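Local coordinates for imelysin (Bacteroides ovatus ATCC 8483, PDB 3OYV), which probably takes part in iron uptake at the bacterial outer membrane and belongs to the imelysin family, whose members have been named as peptidases, at residues 72-77 and 228-233; 151-156 and 210-215. All blocks are in the same frame, centred on the assembly; numbering follows the deposited sequence.

Interaction 1 (72-77 and 228-233); sequences LSCVEE and PVVTQY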
loop_
_atom_site.group_PDB
_atom_site.type_symbol
_atom_site.label_atom_id
_atom_site.label_comp_id
_atom_site.label_asym_id
_atom_site.label_seq_id
_atom_site.Cartn_x
_atom_site.Cartn_y
_atom_site.Cartn_z
ATOM N N LEU A 72 -19.834 -16.617 -0.775
ATOM C CA LEU A 72 -18.721 -17.411 -0.280
ATOM C C LEU A 72 -17.469 -17.181 -1.108
ATOM O O LEU A 72 -16.397 -17.003 -0.546
ATOM C CB LEU A 72 -19.069 -18.904 -0.227
ATOM C CG LEU A 72 -17.932 -19.833 0.173
ATOM C CD1 LEU A 72 -17.402 -19.466 1.539
ATOM C CD2 LEU A 72 -18.355 -21.303 0.118
ATOM N N SER A 73 -17.588 -17.198 -2.435
ATOM C CA SER A 73 -16.438 -16.959 -3.312
ATOM C C SER A 73 -15.799 -15.588 -3.034
ATOM O O SER A 73 -14.566 -15.447 -2.947
ATOM C CB SER A 73 -16.887 -17.027 -4.769
ATOM O OG SER A 73 -15.786 -16.880 -5.642
ATOM N N CYS A 74 -16.652 -14.579 -2.879
ATOM C CA CYS A 74 -16.162 -13.246 -2.537
ATOM C C CYS A 74 -15.400 -13.281 -1.218
ATOM O O CYS A 74 -14.310 -12.718 -1.094
ATOM C CB CYS A 74 -17.309 -12.252 -2.365
ATOM S SG CYS A 74 -18.222 -11.917 -3.858
ATOM N N VAL A 75 -15.966 -13.949 -0.205
ATOM C CA VAL A 75 -15.366 -13.945 1.128
ATOM C C VAL A 75 -14.050 -14.743 1.184
ATOM O O VAL A 75 -13.107 -14.346 1.859
ATOM C CB VAL A 75 -16.393 -14.405 2.192
ATOM C CG1 VAL A 75 -15.744 -14.738 3.535
ATOM C CG2 VAL A 75 -17.468 -13.327 2.342
ATOM N N GLU A 76 -13.975 -15.826 0.409
ATOM C CA GLU A 76 -12.733 -16.565 0.289
ATOM C C GLU A 76 -11.650 -15.676 -0.331
ATOM O O GLU A 76 -10.514 -15.714 0.117
ATOM C CB GLU A 76 -12.963 -17.844 -0.508
ATOM C CG GLU A 76 -13.743 -18.884 0.322
ATOM C CD GLU A 76 -14.154 -20.140 -0.430
ATOM O OE1 GLU A 76 -14.204 -20.136 -1.679
ATOM O OE2 GLU A 76 -14.492 -21.136 0.273
ATOM N N GLU A 77 -12.017 -14.855 -1.318
ATOM C CA GLU A 77 -11.066 -13.922 -1.916
ATOM C C GLU A 77 -10.644 -12.882 -0.866
ATOM O O GLU A 77 -9.465 -12.588 -0.721
ATOM C CB GLU A 77 -11.661 -13.233 -3.153
ATOM C CG GLU A 77 -10.705 -12.255 -3.864
ATOM C CD GLU A 77 -9.570 -12.944 -4.602
ATOM O OE1 GLU A 77 -9.522 -14.196 -4.689
ATOM O OE2 GLU A 77 -8.683 -12.235 -5.115
ATOM N N PRO A 228 -24.537 -9.514 3.247
ATOM C CA PRO A 228 -24.376 -8.221 3.920
ATOM C C PRO A 228 -22.932 -7.940 4.301
ATOM O O PRO A 228 -22.539 -6.778 4.407
ATOM C CB PRO A 228 -25.302 -8.315 5.142
ATOM C CG PRO A 228 -25.807 -9.632 5.182
ATOM C CD PRO A 228 -25.543 -10.371 3.894
ATOM N N VAL A 229 -22.175 -8.999 4.545
ATOM C CA VAL A 229 -20.754 -8.851 4.853
ATOM C C VAL A 229 -20.039 -8.278 3.592
ATOM O O VAL A 229 -19.240 -7.338 3.695
ATOM C CB VAL A 229 -20.131 -10.183 5.295
ATOM C CG1 VAL A 229 -18.600 -10.043 5.392
ATOM C CG2 VAL A 229 -20.756 -10.664 6.624
ATOM N N VAL A 230 -20.320 -8.853 2.425
ATOM C CA VAL A 230 -19.702 -8.401 1.166
ATOM C C VAL A 230 -20.087 -6.943 0.867
ATOM O O VAL A 230 -19.244 -6.115 0.523
ATOM C CB VAL A 230 -19.996 -9.325 0.007
ATOM C CG1 VAL A 230 -19.422 -8.762 -1.292
ATOM C CG2 VAL A 230 -19.453 -10.752 0.293
ATOM N N THR A 231 -21.353 -6.623 1.032
ATOM C CA THR A 231 -21.853 -5.302 0.709
ATOM C C THR A 231 -21.199 -4.269 1.600
ATOM O O THR A 231 -20.733 -3.215 1.127
ATOM C CB THR A 231 -23.388 -5.300 0.784
ATOM O OG1 THR A 231 -23.865 -6.124 -0.250
ATOM C CG2 THR A 231 -23.966 -3.875 0.690
ATOM N N GLN A 232 -21.160 -4.550 2.901
ATOM C CA GLN A 232 -20.522 -3.639 3.861
ATOM C C GLN A 232 -19.035 -3.451 3.584
ATOM O O GLN A 232 -18.489 -2.342 3.682
ATOM C CB GLN A 232 -20.753 -4.071 5.312
ATOM C CG GLN A 232 -20.078 -3.281 6.393
ATOM C CD GLN A 232 -20.574 -1.880 6.552
ATOM O OE1 GLN A 232 -21.617 -1.485 6.023
ATOM N NE2 GLN A 232 -19.847 -1.117 7.329
ATOM N N TYR A 233 -18.360 -4.558 3.276
ATOM C CA TYR A 233 -16.931 -4.508 2.977
ATOM C C TYR A 233 -16.641 -3.592 1.794
ATOM O O TYR A 233 -15.757 -2.745 1.825
ATOM C CB TYR A 233 -16.455 -5.922 2.708
ATOM C CG TYR A 233 -15.070 -6.131 2.145
ATOM C CD1 TYR A 233 -13.955 -6.259 2.955
ATOM C CD2 TYR A 233 -14.909 -6.277 0.776
ATOM C CE1 TYR A 233 -12.690 -6.497 2.410
ATOM C CE2 TYR A 233 -13.674 -6.562 0.211
ATOM C CZ TYR A 233 -12.578 -6.686 1.048
ATOM O OH TYR A 233 -11.353 -7.007 0.499
#

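Interaction 2 (151-156 and 210-215); sequences TVIAGA and KSYIAN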
loop_
_atom_site.group_PDB
_atom_site.type_symbol
_atom_site.label_atom_id
_atom_site.label_comp_id
_atom_site.label_asym_id
_atom_site.label_seq_id
_atom_site.Cartn_x
_atom_site.Cartn_y
_atom_site.Cartn_z
ATOM N N THR A 151 -18.322 -10.119 13.254
ATOM C CA THR A 151 -19.596 -10.354 13.925
ATOM C C THR A 151 -20.158 -11.724 13.605
ATOM O O THR A 151 -20.672 -12.404 14.505
ATOM C CB THR A 151 -20.580 -9.226 13.584
ATOM O OG1 THR A 151 -20.058 -8.004 14.126
ATOM C CG2 THR A 151 -21.997 -9.473 14.141
ATOM N N VAL A 152 -20.037 -12.159 12.356
ATOM C CA VAL A 152 -20.500 -13.489 11.953
ATOM C C VAL A 152 -19.737 -14.589 12.700
ATOM O O VAL A 152 -20.346 -15.530 13.230
ATOM C CB VAL A 152 -20.403 -13.698 10.439
ATOM C CG1 VAL A 152 -20.668 -15.138 10.041
ATOM C CG2 VAL A 152 -21.359 -12.758 9.672
ATOM N N ILE A 153 -18.408 -14.487 12.736
ATOM C CA ILE A 153 -17.597 -15.496 13.417
ATOM C C ILE A 153 -17.870 -15.444 14.931
ATOM O O ILE A 153 -17.985 -16.515 15.557
ATOM C CB ILE A 153 -16.087 -15.368 13.101
ATOM C CG1 ILE A 153 -15.808 -15.470 11.592
ATOM C CG2 ILE A 153 -15.277 -16.471 13.847
ATOM C CD1 ILE A 153 -16.227 -16.792 10.893
ATOM N N ALA A 154 -18.010 -14.251 15.510
ATOM C CA ALA A 154 -18.292 -14.115 16.941
ATOM C C ALA A 154 -19.586 -14.866 17.300
ATOM O O ALA A 154 -19.657 -15.476 18.368
ATOM C CB ALA A 154 -18.389 -12.649 17.354
ATOM N N GLY A 155 -20.586 -14.811 16.427
ATOM C CA GLY A 155 -21.853 -15.489 16.704
ATOM C C GLY A 155 -21.738 -16.995 16.581
ATOM O O GLY A 155 -22.466 -17.711 17.259
ATOM N N ALA A 156 -20.849 -17.492 15.726
ATOM C CA ALA A 156 -20.713 -18.924 15.456
ATOM C C ALA A 156 -19.657 -19.613 16.306
ATOM O O ALA A 156 -19.811 -20.796 16.630
ATOM C CB ALA A 156 -20.430 -19.186 13.972
ATOM N N LYS A 210 -10.656 -19.292 7.005
ATOM C CA LYS A 210 -11.224 -19.693 5.715
ATOM C C LYS A 210 -11.903 -21.053 5.791
ATOM O O LYS A 210 -12.981 -21.222 5.241
ATOM C CB LYS A 210 -10.193 -19.714 4.582
ATOM C CG LYS A 210 -10.818 -19.385 3.232
ATOM C CD LYS A 210 -10.182 -20.104 2.046
ATOM C CE LYS A 210 -8.696 -20.298 2.207
ATOM N NZ LYS A 210 -8.045 -20.345 0.864
ATOM N N SER A 211 -11.252 -22.012 6.449
ATOM C CA SER A 211 -11.786 -23.376 6.593
ATOM C C SER A 211 -13.120 -23.371 7.330
ATOM O O SER A 211 -14.063 -24.086 6.971
ATOM C CB SER A 211 -10.801 -24.288 7.359
ATOM O OG SER A 211 -9.593 -24.518 6.638
ATOM N N TYR A 212 -13.177 -22.578 8.387
ATOM C CA TYR A 212 -14.386 -22.513 9.199
ATOM C C TYR A 212 -15.565 -21.968 8.386
ATOM O O TYR A 212 -16.667 -22.516 8.424
ATOM C CB TYR A 212 -14.149 -21.697 10.458
ATOM C CG TYR A 212 -15.308 -21.814 11.415
ATOM C CD1 TYR A 212 -15.340 -22.839 12.370
ATOM C CD2 TYR A 212 -16.385 -20.940 11.361
ATOM C CE1 TYR A 212 -16.427 -22.979 13.241
ATOM C CE2 TYR A 212 -17.465 -21.069 12.243
ATOM C CZ TYR A 212 -17.473 -22.084 13.179
ATOM O OH TYR A 212 -18.551 -22.229 14.044
ATOM N N ILE A 213 -15.328 -20.909 7.616
ATOM C CA ILE A 213 -16.371 -20.347 6.748
ATOM C C ILE A 213 -16.791 -21.331 5.646
ATOM O O ILE A 213 -17.987 -21.518 5.384
ATOM C CB ILE A 213 -15.900 -18.996 6.124
ATOM C CG1 ILE A 213 -15.632 -17.981 7.241
ATOM C CG2 ILE A 213 -16.954 -18.463 5.147
ATOM C CD1 ILE A 213 -14.820 -16.714 6.772
ATOM N N ALA A 214 -15.804 -21.971 5.017
ATOM C CA ALA A 214 -16.041 -22.860 3.886
ATOM C C ALA A 214 -16.808 -24.145 4.263
ATOM O O ALA A 214 -17.485 -24.706 3.412
ATOM C CB ALA A 214 -14.707 -23.235 3.196
ATOM N N ASN A 215 -16.719 -24.546 5.529
ATOM C CA ASN A 215 -17.413 -25.757 6.010
ATOM C C ASN A 215 -18.930 -25.511 6.073
ATOM O O ASN A 215 -19.388 -24.778 6.954
ATOM C CB ASN A 215 -16.865 -26.157 7.373
ATOM C CG ASN A 215 -17.467 -27.462 7.910
ATOM O OD1 ASN A 215 -18.382 -28.040 7.304
ATOM N ND2 ASN A 215 -16.967 -27.908 9.046
#

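Interaction 1 (72-77 and 228-233)
V230 reaches C74 and V75 with a single methyl group, a small apolar touch between the early part of helix 223-261 and the start of helix 71-102. Followed from its beginning, segment 228-233 opens with P228, whose ring nitrogen has no hydrogen to give to the preceding turn. V229 N makes no such bond either, and the helix is kinked here. Regular bonding then resumes, with Q232 N 3.0 Å from P228 O. V229 flanks the contact: its CG1 stands 4.6 Å from V75 CG2, a loose approach. V230 comes next and carries the contact. Its CG1 is anti to the backbone N (chi1 176°), while CG2 lies beside that N and faces both C74 and V75. V230 CG2 is 3.7 Å from C74 CB and 3.8 Å from V75 CG2. The V75 and V230 side chains cross obliquely, with CA atoms 7.0 Å apart. C74 meets V230 through its CB, with SG turned to lie beside its own backbone N (chi1 -66°). T231 and Q232 lie on the side of the helix off this contact: T231 OG1 bonds back to N227 O, and Q232 NE2 to G138 O. The touching residues are all buried. F60 of helix 56-62 covers both C74 and V230, whereas L149 of helix 149-156 packs on V75 and V229, so this two-helix contact belongs to a multi-helix apolar core.

Interaction 2 (151-156 and 210-215)
I153 and A156 meet Y212 and I213 in a steep helix-helix crossing that joins the short helix 149-156 to the C-terminal end of the long helix 189-214; the axes of the short segments 151-156 and 210-214 come within 11.9 Å, at 75°. The closely packed, buried part is formed by the isoleucines, whose side chains cross at about a right angle. With CG1 beside its backbone N (chi1 -58°), I153 extends CD1 to 3.9 Å from I213 CG1. I153 CD1 also approaches the Y212 ring obliquely, 4.2 Å from Y212 CD2. Toward the outside the contact becomes less enclosed, since Y212 and A156 are both partly exposed. Here the ring swings out from its helix, CG anti to N (chi1 -170°), and A156 CB sits at its edge, 3.9 Å from Y212 CE2. The phenol oxygen, Y212 OH, lies 3.6 Å from A156 CB. Shortening Y212 to an alanine would probably open a gap beside I153 CD1 and leave the methyl of A156 without its aromatic neighbour. L160 of helix 158-177 touches both I153 and Y212, and I220, in the turn after helix 189-214, packs on I153. L226 of helix 223-261 also touches I213.

Overall arrangement
Interactions 1 and 2 lie with centres 12 Å apart, on the same side of the chain's centre. They share no helix, yet their four helices touch directly. I213 of interaction 2 packs through CG2 on L72 CD1 (3.8 Å) and through CD1 on V75 CG1 (3.9 Å), and V152 CG2 meets V229 CG2 at 3.7 Å. Along the chain the order is 71-102, 149-156, 189-214 and 223-261, so both segments of interaction 2 fall between those of interaction 1. Helices 189-214 and 223-261 are consecutive. Together the two contacts form part of one apolar patch at one end of this largely helical protein, with interaction 1 nearer the centre.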